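Local coordinates for hypothetical protein PA5026 (Pseudomonas aeruginosa, PDB 1SH8), which is of unknown function but, as a dimeric hot-dog-fold protein of the DUF4442 and PaaI-like families, is probably a thioesterase, at residues A[4-7]-A[8-11]; A[68-72]-A[73-77]; A[38-42]-A[43-47]; A[29-33]-A[34-38]; A[101-105]-A[106-110]. All coordinates share one frame; numbering follows the deposited sequence.

Interaction 1 of 5, residues A[4-7]-A[8-11]; sequences PLPT and ELAR
Leu5 overlaps Leu9 through one methyl of each: CD2 of Leu5 lies 3.9 Å from CD2 of Leu9, the two side chains crossing at a slant. The Leu5 CB also points at the helix and sits 4.4 Å from CB of Ala10, a looser contact with the buried residue of the first turn. Pro6 adds its ring from beside Leu9, with CG of Pro6 3.8 Å from CB of Leu9. Because Leu9 has its CG anti to the backbone N (chi1 175°), its CD2 methyl is brought within van der Waals range of both Leu5 and the proline ring. The first helical backbone bonds start from Pro6 and Thr7. Ala10 N donates to Pro6 O at 3.0 Å, nearly in line with the carbonyl bond, and Arg11 N donates to Thr7 O at 2.9 Å. Arg11 also folds back on Glu8: NH1 of Arg11 reaches OE1 of Glu8 at 2.9 Å, in the guanidinium plane and on the anti lone pair of the carboxylate oxygen. This salt bridge spans i to i+3, and the bends at chi2 and chi3 of Arg11 also set its guanidinium face over the Glu8 carbonyl oxygen. Beyond the first turn, Ala10 O accepts from Thr14 OG1. With Pro6 at the N-cap and Leu5 packed against the first turn, the geometry is that of a helix N-terminus, here opening helix 7-16 at the protein surface.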
loop_
_atom_site.group_PDB
_atom_site.type_symbol
_atom_site.label_atom_id
_atom_site.label_comp_id
_atom_site.label_asym_id
_atom_site.label_seq_id
_atom_site.Cartn_x
_atom_site.Cartn_y
_atom_site.Cartn_z
ATOM N N PRO A 4 15.333 6.520 22.223
ATOM C CA PRO A 4 16.158 5.370 21.841
ATOM C C PRO A 4 17.137 5.718 20.713
ATOM O O PRO A 4 18.119 5.007 20.491
ATOM C CB PRO A 4 15.124 4.327 21.419
ATOM C CG PRO A 4 14.009 5.168 20.872
ATOM C CD PRO A 4 13.915 6.273 21.909
ATOM N N LEU A 5 16.856 6.811 20.002
ATOM C CA LEU A 5 17.713 7.275 18.907
ATOM C C LEU A 5 17.730 8.797 18.839
ATOM O O LEU A 5 16.736 9.445 19.172
ATOM C CB LEU A 5 17.209 6.770 17.548
ATOM C CG LEU A 5 17.396 5.322 17.095
ATOM C CD1 LEU A 5 16.687 5.139 15.760
ATOM C CD2 LEU A 5 18.879 4.989 16.961
ATOM N N PRO A 6 18.864 9.387 18.420
ATOM C CA PRO A 6 18.936 10.850 18.313
ATOM C C PRO A 6 18.081 11.238 17.097
ATOM O O PRO A 6 17.901 10.438 16.178
ATOM C CB PRO A 6 20.430 11.113 18.120
ATOM C CG PRO A 6 20.910 9.876 17.424
ATOM C CD PRO A 6 20.174 8.768 18.144
ATOM N N THR A 7 17.563 12.460 17.093
ATOM C CA THR A 7 16.667 12.915 16.033
ATOM C C THR A 7 17.100 12.842 14.568
ATOM O O THR A 7 16.340 12.346 13.724
ATOM C CB THR A 7 16.194 14.343 16.319
ATOM O OG1 THR A 7 15.699 14.402 17.662
ATOM C CG2 THR A 7 15.074 14.737 15.361
ATOM N N GLU A 8 18.290 13.336 14.245
ATOM C CA GLU A 8 18.726 13.311 12.852
ATOM C C GLU A 8 18.856 11.883 12.311
ATOM O O GLU A 8 18.486 11.602 11.164
ATOM C CB GLU A 8 20.047 14.072 12.690
ATOM C CG GLU A 8 19.952 15.550 13.050
ATOM C CD GLU A 8 18.744 16.238 12.422
ATOM O OE1 GLU A 8 18.567 16.153 11.184
ATOM O OE2 GLU A 8 17.965 16.871 13.171
ATOM N N LEU A 9 19.378 10.985 13.143
ATOM C CA LEU A 9 19.534 9.599 12.745
ATOM C C LEU A 9 18.151 8.966 12.564
ATOM O O LEU A 9 17.920 8.221 11.605
ATOM C CB LEU A 9 20.350 8.843 13.799
ATOM C CG LEU A 9 20.534 7.329 13.636
ATOM C CD1 LEU A 9 21.071 6.978 12.247
ATOM C CD2 LEU A 9 21.481 6.841 14.722
ATOM N N ALA A 10 17.221 9.273 13.472
ATOM C CA ALA A 10 15.870 8.718 13.369
ATOM C C ALA A 10 15.215 9.185 12.073
ATOM O O ALA A 10 14.555 8.409 11.379
ATOM C CB ALA A 10 15.026 9.140 14.573
ATOM N N ARG A 11 15.413 10.456 11.742
ATOM C CA ARG A 11 14.847 11.020 10.520
ATOM C C ARG A 11 15.480 10.362 9.292
ATOM O O ARG A 11 14.787 10.001 8.342
ATOM C CB ARG A 11 15.061 12.540 10.500
ATOM C CG ARG A 11 14.574 13.241 9.238
ATOM C CD ARG A 11 15.684 13.312 8.202
ATOM N NE ARG A 11 16.829 14.063 8.714
ATOM C CZ ARG A 11 18.073 13.923 8.267
ATOM N NH1 ARG A 11 19.052 14.647 8.793
ATOM N NH2 ARG A 11 18.339 13.054 7.300
#

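Interaction 2 of 5, residues A[68-72]-A[73-77]; sequences LFLTS and FDSAR
The backbone leaves helix 64-72 at Phe73, the first residue with non-helical phi/psi, while Phe73 N still donates to Phe69 O at 3.0 Å and so completes the last turn. Past that point the chain folds back beside the helix, and the Phe69 ring meets Ser75: CZ of Phe69 is 3.3 Å from CA of Ser75 and 3.4 Å from its CB. Phe69 reaches this loop because its CG is anti to the backbone N (chi1 153°). The Phe73 ring goes another way, with Ser72 CB over one face toward the rim and Phe69 CA at its edge. Ser72 turns its hydroxyl back along the helix and donates to Leu68 O at 2.8 Å; the same OG is also hydrogen-bonded to Gly34 N of the neighbouring hairpin. A single water ties the end of the helix to the loop, donating to Leu70 O at 2.6 Å and to Phe73 O at 2.7 Å while accepting from Ser75 OG. Further on, Asp74 OD1 takes two backbone N-H groups, Ala76 N nearly along its C-O bond and Arg77 N from above the carboxylate plane at 2.9 Å. Phe69 packs on Phe78 and Pro80, and Phe73 on Ile108 and Leu111. This is a helix C-terminus followed by an Asx turn, which together carry the chain from helix 64-72 into strand 78-89 of the hot-dog fold.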
loop_
_atom_site.group_PDB
_atom_site.type_symbol
_atom_site.label_atom_id
_atom_site.label_comp_id
_atom_site.label_asym_id
_atom_site.label_seq_id
_atom_site.Cartn_x
_atom_site.Cartn_y
_atom_site.Cartn_z
ATOM N N LEU A 68 7.189 5.213 14.469
ATOM C CA LEU A 68 6.961 5.191 15.920
ATOM C C LEU A 68 7.892 4.160 16.570
ATOM O O LEU A 68 8.386 4.362 17.676
ATOM C CB LEU A 68 5.500 4.850 16.235
ATOM C CG LEU A 68 4.521 6.024 16.160
ATOM C CD1 LEU A 68 3.083 5.508 16.153
ATOM C CD2 LEU A 68 4.759 6.956 17.345
ATOM N N PHE A 69 8.125 3.052 15.873
ATOM C CA PHE A 69 9.030 2.014 16.366
ATOM C C PHE A 69 10.438 2.608 16.525
ATOM O O PHE A 69 11.102 2.405 17.541
ATOM C CB PHE A 69 9.062 0.842 15.372
ATOM C CG PHE A 69 10.346 0.051 15.396
ATOM C CD1 PHE A 69 10.590 -0.889 16.393
ATOM C CD2 PHE A 69 11.320 0.265 14.426
ATOM C CE1 PHE A 69 11.786 -1.606 16.421
ATOM C CE2 PHE A 69 12.519 -0.448 14.446
ATOM C CZ PHE A 69 12.752 -1.385 15.446
ATOM N N LEU A 70 10.887 3.340 15.508
ATOM C CA LEU A 70 12.209 3.963 15.538
ATOM C C LEU A 70 12.360 5.009 16.642
ATOM O O LEU A 70 13.442 5.166 17.212
ATOM C CB LEU A 70 12.522 4.619 14.189
ATOM C CG LEU A 70 12.862 3.687 13.025
ATOM C CD1 LEU A 70 12.946 4.490 11.739
ATOM C CD2 LEU A 70 14.186 2.976 13.300
ATOM N N THR A 71 11.288 5.733 16.949
ATOM C CA THR A 71 11.382 6.759 17.982
ATOM C C THR A 71 11.011 6.287 19.380
ATOM O O THR A 71 11.338 6.955 20.365
ATOM C CB THR A 71 10.469 7.967 17.676
ATOM O OG1 THR A 71 9.094 7.575 17.804
ATOM C CG2 THR A 71 10.731 8.502 16.279
ATOM N N SER A 72 10.357 5.134 19.479
ATOM C CA SER A 72 9.879 4.673 20.776
ATOM C C SER A 72 10.461 3.400 21.375
ATOM O O SER A 72 10.372 3.198 22.588
ATOM C CB SER A 72 8.356 4.534 20.713
ATOM O OG SER A 72 7.781 5.656 20.068
ATOM N N PHE A 73 11.042 2.544 20.544
ATOM C CA PHE A 73 11.585 1.287 21.042
ATOM C C PHE A 73 13.059 1.087 20.719
ATOM O O PHE A 73 13.635 1.825 19.921
ATOM C CB PHE A 73 10.788 0.118 20.457
ATOM C CG PHE A 73 9.322 0.169 20.771
ATOM C CD1 PHE A 73 8.867 -0.043 22.071
ATOM C CD2 PHE A 73 8.394 0.449 19.772
ATOM C CE1 PHE A 73 7.504 0.024 22.375
ATOM C CE2 PHE A 73 7.034 0.518 20.064
ATOM C CZ PHE A 73 6.590 0.305 21.372
ATOM N N ASP A 74 13.657 0.090 21.374
ATOM C CA ASP A 74 15.050 -0.285 21.141
ATOM C C ASP A 74 14.969 -0.893 19.746
ATOM O O ASP A 74 14.502 -2.021 19.587
ATOM C CB ASP A 74 15.472 -1.354 22.150
ATOM C CG ASP A 74 16.910 -1.800 21.966
ATOM O OD1 ASP A 74 17.348 -1.931 20.802
ATOM O OD2 ASP A 74 17.591 -2.033 22.991
ATOM N N SER A 75 15.421 -0.144 18.742
ATOM C CA SER A 75 15.326 -0.584 17.354
ATOM C C SER A 75 16.345 -1.602 16.861
ATOM O O SER A 75 16.408 -1.893 15.669
ATOM C CB SER A 75 15.305 0.637 16.427
ATOM O OG SER A 75 16.332 1.546 16.762
ATOM N N ALA A 76 17.141 -2.143 17.774
ATOM C CA ALA A 76 18.108 -3.168 17.417
ATOM C C ALA A 76 17.605 -4.459 18.062
ATOM O O ALA A 76 17.705 -5.539 17.482
ATOM C CB ALA A 76 19.489 -2.808 17.950
ATOM N N ARG A 77 17.038 -4.332 19.262
ATOM C CA ARG A 77 16.505 -5.480 19.993
ATOM C C ARG A 77 15.216 -6.011 19.357
ATOM O O ARG A 77 14.971 -7.221 19.333
ATOM C CB ARG A 77 16.225 -5.089 21.444
ATOM C CG ARG A 77 15.676 -6.230 22.278
ATOM C CD ARG A 77 15.272 -5.779 23.672
ATOM N NE ARG A 77 14.786 -6.901 24.477
ATOM C CZ ARG A 77 14.118 -6.771 25.621
ATOM N NH1 ARG A 77 13.849 -5.564 26.106
ATOM N NH2 ARG A 77 13.714 -7.851 26.281
HETATM O O HOH W 1 15.001 3.327 18.179
#

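Interaction 3 of 5, residues A[38-42]-A[43-47]; sequences LRMPG and AGNEN
Met40 and Asn45 meet with their side chains crossing at about a right angle, the sulfur SD of Met40 lying 4.2 Å from CG of Asn45. Asn45 points back at the strand end, and its CB lies 3.6 Å from the Pro41 carbonyl oxygen. Met40 arrives there by a folded path: its CG is anti to the backbone N (chi1 -177°), and bends at chi2 and chi3 then curl the thioether over toward the loop. What returns Asn45 to this place is the turn itself. Asn45 N donates to Gly42 O at 3.1 Å, with the donor 45° out of the carbonyl plane. Glu46, bent at chi2, comes back along the same turn: its CG lies 3.5 Å from Gly42 O, and Gly44 N donates weakly to both oxygens of its carboxylate, OE2 at 3.2 Å and OE1 at 3.0 Å. Gly44 itself has a positive phi of 92°, a conformation that suits a residue lacking CB. In the next shell Gly42 N is held by Asp96 OD1, and Asn45 pairs through its backbone with Tyr53. Met40 also packs on Thr59 and Leu60 of helix 54-62, and Asn45 touches Arg23 of the second subunit. The result is a type II beta turn from Gly42 to Asn45, placed directly after strand 35-40 and starting the loop that leads to helix 54-62.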
loop_
_atom_site.group_PDB
_atom_site.type_symbol
_atom_site.label_atom_id
_atom_site.label_comp_id
_atom_site.label_asym_id
_atom_site.label_seq_id
_atom_site.Cartn_x
_atom_site.Cartn_y
_atom_site.Cartn_z
ATOM N N LEU A 38 4.455 12.752 9.402
ATOM C CA LEU A 38 5.115 12.595 8.111
ATOM C C LEU A 38 4.372 13.342 7.012
ATOM O O LEU A 38 3.178 13.631 7.140
ATOM C CB LEU A 38 5.187 11.109 7.738
ATOM C CG LEU A 38 5.610 10.113 8.827
ATOM C CD1 LEU A 38 5.498 8.698 8.265
ATOM C CD2 LEU A 38 7.032 10.401 9.298
ATOM N N ARG A 39 5.085 13.638 5.930
ATOM C CA ARG A 39 4.512 14.345 4.789
ATOM C C ARG A 39 4.917 13.679 3.475
ATOM O O ARG A 39 6.089 13.376 3.262
ATOM C CB ARG A 39 4.986 15.804 4.772
ATOM C CG ARG A 39 4.401 16.629 3.618
ATOM C CD ARG A 39 4.951 18.058 3.577
ATOM N NE ARG A 39 6.340 18.100 3.128
ATOM C CZ ARG A 39 7.379 18.396 3.902
ATOM N NH1 ARG A 39 7.203 18.686 5.185
ATOM N NH2 ARG A 39 8.601 18.405 3.389
ATOM N N MET A 40 3.951 13.436 2.599
ATOM C CA MET A 40 4.262 12.849 1.300
ATOM C C MET A 40 4.040 13.951 0.268
ATOM O O MET A 40 2.936 14.482 0.142
ATOM C CB MET A 40 3.354 11.656 0.986
ATOM C CG MET A 40 3.682 10.958 -0.345
ATOM S SD MET A 40 5.270 10.070 -0.377
ATOM C CE MET A 40 4.790 8.574 0.473
ATOM N N PRO A 41 5.097 14.327 -0.470
ATOM C CA PRO A 41 4.930 15.383 -1.474
ATOM C C PRO A 41 4.009 14.952 -2.613
ATOM O O PRO A 41 4.013 13.786 -3.021
ATOM C CB PRO A 41 6.363 15.645 -1.941
ATOM C CG PRO A 41 7.024 14.302 -1.781
ATOM C CD PRO A 41 6.486 13.832 -0.441
ATOM N N GLY A 42 3.212 15.892 -3.114
ATOM C CA GLY A 42 2.314 15.580 -4.206
ATOM C C GLY A 42 3.113 15.411 -5.479
ATOM O O GLY A 42 2.816 14.550 -6.309
ATOM N N ALA A 43 4.148 16.231 -5.625
ATOM C CA ALA A 43 4.993 16.192 -6.811
ATOM C C ALA A 43 5.744 14.870 -6.946
ATOM O O ALA A 43 6.468 14.463 -6.039
ATOM C CB ALA A 43 5.980 17.358 -6.782
ATOM N N GLY A 44 5.563 14.211 -8.087
ATOM C CA GLY A 44 6.230 12.945 -8.341
ATOM C C GLY A 44 5.427 11.723 -7.932
ATOM O O GLY A 44 5.753 10.597 -8.312
ATOM N N ASN A 45 4.365 11.946 -7.164
ATOM C CA ASN A 45 3.528 10.852 -6.683
ATOM C C ASN A 45 2.115 10.891 -7.249
ATOM O O ASN A 45 1.204 10.278 -6.697
ATOM C CB ASN A 45 3.471 10.892 -5.153
ATOM C CG ASN A 45 4.812 10.595 -4.518
ATOM O OD1 ASN A 45 5.299 11.349 -3.665
ATOM N ND2 ASN A 45 5.418 9.489 -4.925
ATOM N N GLU A 46 1.939 11.607 -8.358
ATOM C CA GLU A 46 0.629 11.735 -8.989
ATOM C C GLU A 46 0.234 10.484 -9.769
ATOM O O GLU A 46 1.092 9.769 -10.296
ATOM C CB GLU A 46 0.614 12.936 -9.950
ATOM C CG GLU A 46 1.261 14.205 -9.399
ATOM C CD GLU A 46 2.734 14.352 -9.792
ATOM O OE1 GLU A 46 3.413 13.324 -10.025
ATOM O OE2 GLU A 46 3.217 15.505 -9.852
ATOM N N ASN A 47 -1.067 10.212 -9.829
ATOM C CA ASN A 47 -1.549 9.083 -10.604
ATOM C C ASN A 47 -1.801 9.649 -12.001
ATOM O O ASN A 47 -1.308 10.724 -12.333
ATOM C CB ASN A 47 -2.836 8.496 -10.010
ATOM C CG ASN A 47 -3.900 9.543 -9.752
ATOM O OD1 ASN A 47 -3.941 10.585 -10.407
ATOM N ND2 ASN A 47 -4.785 9.261 -8.801
#

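Interaction 4 of 5, residues A[29-33]-A[34-38]; sequences EVLEP and GYVRL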
loop_
_atom_site.group_PDB
_atom_site.type_symbol
_atom_site.label_atom_id
_atom_site.label_comp_id
_atom_site.label_asym_id
_atom_site.label_seq_id
_atom_site.Cartn_x
_atom_site.Cartn_y
_atom_site.Cartn_z
ATOM N N GLU A 29 8.335 15.251 9.510
ATOM C CA GLU A 29 8.275 16.605 10.052
ATOM C C GLU A 29 8.615 16.575 11.536
ATOM O O GLU A 29 9.344 17.437 12.030
ATOM C CB GLU A 29 6.889 17.217 9.825
ATOM C CG GLU A 29 6.548 17.388 8.352
ATOM C CD GLU A 29 5.348 18.287 8.110
ATOM O OE1 GLU A 29 4.518 18.460 9.032
ATOM O OE2 GLU A 29 5.231 18.811 6.983
ATOM N N VAL A 30 8.089 15.581 12.245
ATOM C CA VAL A 30 8.364 15.412 13.669
ATOM C C VAL A 30 8.557 13.930 13.984
ATOM O O VAL A 30 7.791 13.083 13.521
ATOM C CB VAL A 30 7.213 15.949 14.558
ATOM C CG1 VAL A 30 7.481 15.611 16.021
ATOM C CG2 VAL A 30 7.084 17.459 14.391
ATOM N N LEU A 31 9.596 13.628 14.757
ATOM C CA LEU A 31 9.899 12.258 15.170
ATOM C C LEU A 31 10.346 12.290 16.627
ATOM O O LEU A 31 11.457 12.720 16.934
ATOM C CB LEU A 31 11.015 11.660 14.306
ATOM C CG LEU A 31 10.674 11.399 12.840
ATOM C CD1 LEU A 31 11.926 10.967 12.098
ATOM C CD2 LEU A 31 9.592 10.325 12.744
ATOM N N GLU A 32 9.475 11.843 17.521
ATOM C CA GLU A 32 9.787 11.829 18.944
ATOM C C GLU A 32 9.175 10.576 19.556
ATOM O O GLU A 32 8.293 9.947 18.958
ATOM C CB GLU A 32 9.194 13.069 19.625
ATOM C CG GLU A 32 9.466 14.368 18.881
ATOM C CD GLU A 32 8.842 15.584 19.549
ATOM O OE1 GLU A 32 7.686 15.496 20.012
ATOM O OE2 GLU A 32 9.514 16.634 19.590
ATOM N N PRO A 33 9.642 10.182 20.750
ATOM C CA PRO A 33 9.065 8.986 21.366
ATOM C C PRO A 33 7.552 9.174 21.474
ATOM O O PRO A 33 7.090 10.195 21.981
ATOM C CB PRO A 33 9.736 8.952 22.735
ATOM C CG PRO A 33 11.094 9.535 22.450
ATOM C CD PRO A 33 10.761 10.710 21.553
ATOM N N GLY A 34 6.787 8.208 20.970
ATOM C CA GLY A 34 5.339 8.292 21.047
ATOM C C GLY A 34 4.611 9.229 20.092
ATOM O O GLY A 34 3.389 9.306 20.142
ATOM N N TYR A 35 5.329 9.946 19.232
ATOM C CA TYR A 35 4.674 10.854 18.293
ATOM C C TYR A 35 5.475 11.107 17.022
ATOM O O TYR A 35 6.655 11.448 17.077
ATOM C CB TYR A 35 4.374 12.205 18.954
ATOM C CG TYR A 35 3.746 13.198 17.996
ATOM C CD1 TYR A 35 2.419 13.052 17.575
ATOM C CD2 TYR A 35 4.493 14.250 17.464
ATOM C CE1 TYR A 35 1.851 13.929 16.640
ATOM C CE2 TYR A 35 3.940 15.131 16.527
ATOM C CZ TYR A 35 2.621 14.965 16.121
ATOM O OH TYR A 35 2.077 15.836 15.204
ATOM N N VAL A 36 4.818 10.947 15.876
ATOM C CA VAL A 36 5.461 11.185 14.590
ATOM C C VAL A 36 4.493 11.897 13.652
ATOM O O VAL A 36 3.271 11.752 13.774
ATOM C CB VAL A 36 5.915 9.857 13.898
ATOM C CG1 VAL A 36 6.832 9.067 14.826
ATOM C CG2 VAL A 36 4.702 9.019 13.492
ATOM N N ARG A 37 5.050 12.683 12.739
ATOM C CA ARG A 37 4.262 13.384 11.730
ATOM C C ARG A 37 5.063 13.319 10.440
ATOM O O ARG A 37 6.212 13.763 10.393
ATOM C CB ARG A 37 4.003 14.849 12.112
ATOM C CG ARG A 37 3.131 15.567 11.083
ATOM C CD ARG A 37 2.611 16.906 11.585
ATOM N NE ARG A 37 3.632 17.949 11.654
ATOM C CZ ARG A 37 4.146 18.439 12.779
ATOM N NH1 ARG A 37 3.753 17.978 13.960
ATOM N NH2 ARG A 37 5.030 19.427 12.721
ATOM N N LEU A 38 4.455 12.752 9.402
ATOM C CA LEU A 38 5.115 12.595 8.111
ATOM C C LEU A 38 4.372 13.342 7.012
ATOM O O LEU A 38 3.178 13.631 7.140
ATOM C CB LEU A 38 5.187 11.109 7.738
ATOM C CG LEU A 38 5.610 10.113 8.827
ATOM C CD1 LEU A 38 5.498 8.698 8.265
ATOM C CD2 LEU A 38 7.032 10.401 9.298
HETATM O O HOH W 2 4.105 21.263 10.463
#
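Glu29 and Arg37 are joined by a salt bridge, Arg37 NE donating to Glu29 OE1 at 2.8 Å. The oxygen lies close to the guanidinium plane, yet the carboxylate plane stands 81° from it, so the pair meets through one N-H and one oxygen instead of a flat two-bond fork. Glu29 OE1 is shared with Arg98, while OE2 pairs with Arg39. Arg37 also uses NH1, which donates in its own plane to Tyr35 OH at 3.0 Å; that hydroxyl is hydrogen-bonded to Glu100 as well. Two edge bonds thus limit rotation of the guanidinium, and Val30 lies over one of its faces, with CG2 3.3 Å from Arg37 NH2. The other methyl, CG1, is anti to the backbone N (chi1 174°) and meets the edge of the Tyr35 ring, 3.6 Å from CD2.

In the backbone, Arg37 O accepts from both Glu29 N, at 2.7 Å, and Val30 N, the mark of a classic beta bulge. Val30 O returns a bond from Arg37 N, and Glu32 and Tyr35 bond reciprocally across a type II turn through Pro33 and Gly34. On the opposite face of the sheet Leu31 CD2 packs 3.7 Å from Val36 CG1 and more loosely on Leu38, beneath helix 64-72. The chemistry implies a two-sided hairpin, apolar toward the helix and mixed on the other face, where Val30 and Tyr35 flank the charged pair and the cluster of three arginines round Glu29 probably favours its ionised form.

Interaction 5 of 5, residues A[101-105]-A[106-110]; sequences ARLDA and ERIRQ
Ile108 N donates to the backbone O of Asp104 at 3.0 Å, nearly straight along the carbonyl. The Asp104 side chain takes a second N-H of the first turn of helix 105-118: its OD2 accepts from Arg107 N at 3.2 Å, approached from above the carboxylate plane. The carboxylate is folded over the helix end because CG sits between the backbone N and the carbonyl carbon (chi1 70°). There it also lies alongside Glu106, with OD2 of Asp104 3.1 Å from CB of Glu106. The two acid groups point the same way but stay 5.0 Å apart between OD2 of Asp104 and OE1 of Glu106, a proximity that probably costs a little electrostatically. Further round, Arg109 N donates to Ala105 O at 3.1 Å, and the Arg109 side chain doubles back to lay one guanidinium face over that same oxygen. Arg107 turns its NH1 to Gln110 OE1 at 3.2 Å, in the guanidinium plane. On the inner side Leu103 CB touches Ile108 CG1 at 4.0 Å, and both residues pack on Phe73. An aspartate N-cap with its capping bond, at the junction of strand 97-102 and helix 105-118, is the motif here.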
loop_
_atom_site.group_PDB
_atom_site.type_symbol
_atom_site.label_atom_id
_atom_site.label_comp_id
_atom_site.label_asym_id
_atom_site.label_seq_id
_atom_site.Cartn_x
_atom_site.Cartn_y
_atom_site.Cartn_z
ATOM N N ALA A 101 0.708 10.245 14.038
ATOM C CA ALA A 101 0.328 9.071 14.807
ATOM C C ALA A 101 1.013 9.125 16.158
ATOM O O ALA A 101 2.089 9.700 16.287
ATOM C CB ALA A 101 0.745 7.808 14.062
ATOM N N ARG A 102 0.391 8.521 17.161
ATOM C CA ARG A 102 0.978 8.528 18.487
ATOM C C ARG A 102 0.760 7.234 19.266
ATOM O O ARG A 102 -0.110 6.427 18.936
ATOM C CB ARG A 102 0.432 9.720 19.287
ATOM C CG ARG A 102 -1.076 9.718 19.491
ATOM C CD ARG A 102 -1.553 11.024 20.154
ATOM N NE ARG A 102 -1.462 12.179 19.260
ATOM C CZ ARG A 102 -1.623 13.447 19.642
ATOM N NH1 ARG A 102 -1.883 13.734 20.912
ATOM N NH2 ARG A 102 -1.531 14.431 18.752
ATOM N N LEU A 103 1.599 7.046 20.281
ATOM C CA LEU A 103 1.547 5.908 21.200
ATOM C C LEU A 103 1.811 6.533 22.564
ATOM O O LEU A 103 2.834 7.195 22.743
ATOM C CB LEU A 103 2.658 4.894 20.910
ATOM C CG LEU A 103 2.501 3.881 19.784
ATOM C CD1 LEU A 103 3.767 3.028 19.698
ATOM C CD2 LEU A 103 1.283 3.010 20.052
ATOM N N ASP A 104 0.911 6.349 23.525
ATOM C CA ASP A 104 1.144 6.951 24.836
ATOM C C ASP A 104 2.278 6.236 25.578
ATOM O O ASP A 104 2.605 5.081 25.281
ATOM C CB ASP A 104 -0.133 6.949 25.685
ATOM C CG ASP A 104 -0.539 5.563 26.124
ATOM O OD1 ASP A 104 -0.984 4.773 25.265
ATOM O OD2 ASP A 104 -0.408 5.262 27.330
ATOM N N ALA A 105 2.877 6.939 26.537
ATOM C CA ALA A 105 3.990 6.411 27.318
ATOM C C ALA A 105 3.703 5.048 27.936
ATOM O O ALA A 105 4.553 4.152 27.921
ATOM C CB ALA A 105 4.368 7.402 28.409
ATOM N N GLU A 106 2.502 4.901 28.484
ATOM C CA GLU A 106 2.094 3.654 29.116
ATOM C C GLU A 106 2.028 2.503 28.111
ATOM O O GLU A 106 2.468 1.392 28.414
ATOM C CB GLU A 106 0.737 3.844 29.800
ATOM C CG GLU A 106 0.260 2.651 30.615
ATOM C CD GLU A 106 -1.096 2.904 31.265
ATOM O OE1 GLU A 106 -1.202 3.845 32.087
ATOM O OE2 GLU A 106 -2.057 2.163 30.951
ATOM N N ARG A 107 1.479 2.760 26.922
ATOM C CA ARG A 107 1.388 1.720 25.895
ATOM C C ARG A 107 2.778 1.287 25.446
ATOM O O ARG A 107 3.017 0.109 25.186
ATOM C CB ARG A 107 0.590 2.206 24.676
ATOM C CG ARG A 107 -0.906 1.910 24.748
ATOM C CD ARG A 107 -1.162 0.421 24.908
ATOM N NE ARG A 107 -1.284 -0.297 23.638
ATOM C CZ ARG A 107 -1.016 -1.592 23.491
ATOM N NH1 ARG A 107 -0.600 -2.303 24.532
ATOM N NH2 ARG A 107 -1.186 -2.185 22.316
ATOM N N ILE A 108 3.694 2.242 25.354
ATOM C CA ILE A 108 5.060 1.929 24.949
ATOM C C ILE A 108 5.660 0.955 25.964
ATOM O O ILE A 108 6.285 -0.039 25.587
ATOM C CB ILE A 108 5.928 3.208 24.859
ATOM C CG1 ILE A 108 5.427 4.092 23.707
ATOM C CG2 ILE A 108 7.394 2.831 24.644
ATOM C CD1 ILE A 108 6.134 5.443 23.587
ATOM N N ARG A 109 5.457 1.234 27.250
ATOM C CA ARG A 109 5.970 0.354 28.298
ATOM C C ARG A 109 5.342 -1.037 28.214
ATOM O O ARG A 109 6.041 -2.044 28.316
ATOM C CB ARG A 109 5.712 0.950 29.685
ATOM C CG ARG A 109 6.698 2.034 30.076
ATOM C CD ARG A 109 6.599 2.351 31.562
ATOM N NE ARG A 109 5.371 3.067 31.899
ATOM C CZ ARG A 109 5.170 4.361 31.662
ATOM N NH1 ARG A 109 6.119 5.092 31.088
ATOM N NH2 ARG A 109 4.016 4.921 31.995
ATOM N N GLN A 110 4.027 -1.091 28.020
ATOM C CA GLN A 110 3.336 -2.373 27.917
ATOM C C GLN A 110 3.873 -3.190 26.748
ATOM O O GLN A 110 4.152 -4.382 26.884
ATOM C CB GLN A 110 1.835 -2.158 27.725
ATOM C CG GLN A 110 1.191 -1.262 28.769
ATOM C CD GLN A 110 -0.312 -1.143 28.579
ATOM O OE1 GLN A 110 -0.798 -0.970 27.457
ATOM N NE2 GLN A 110 -1.058 -1.226 29.677
#

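In the fold
Interaction 4 lies nearest the centre of the chain, about 9 Å from it, and links to the four others. Its turn is joined to interaction 2, centres 12 Å apart, by Thr71 OG1 to Glu32 O at 2.8 Å and Ser72 OG to Gly34 N at 2.9 Å. Backbone bonds tie it to interaction 5, as Gly34 O to Leu103 N at 2.9 Å. Interaction 3 continues strand 35-40 and meets it through Arg39 NH1 and Glu29 OE2. Interaction 1 packs on interactions 2 and 4, with Arg11 CA 3.3 Å from Leu31 CD1. Interactions 3 and 5 stand farthest apart, about 29 Å between centres. No ligand marks an active site here.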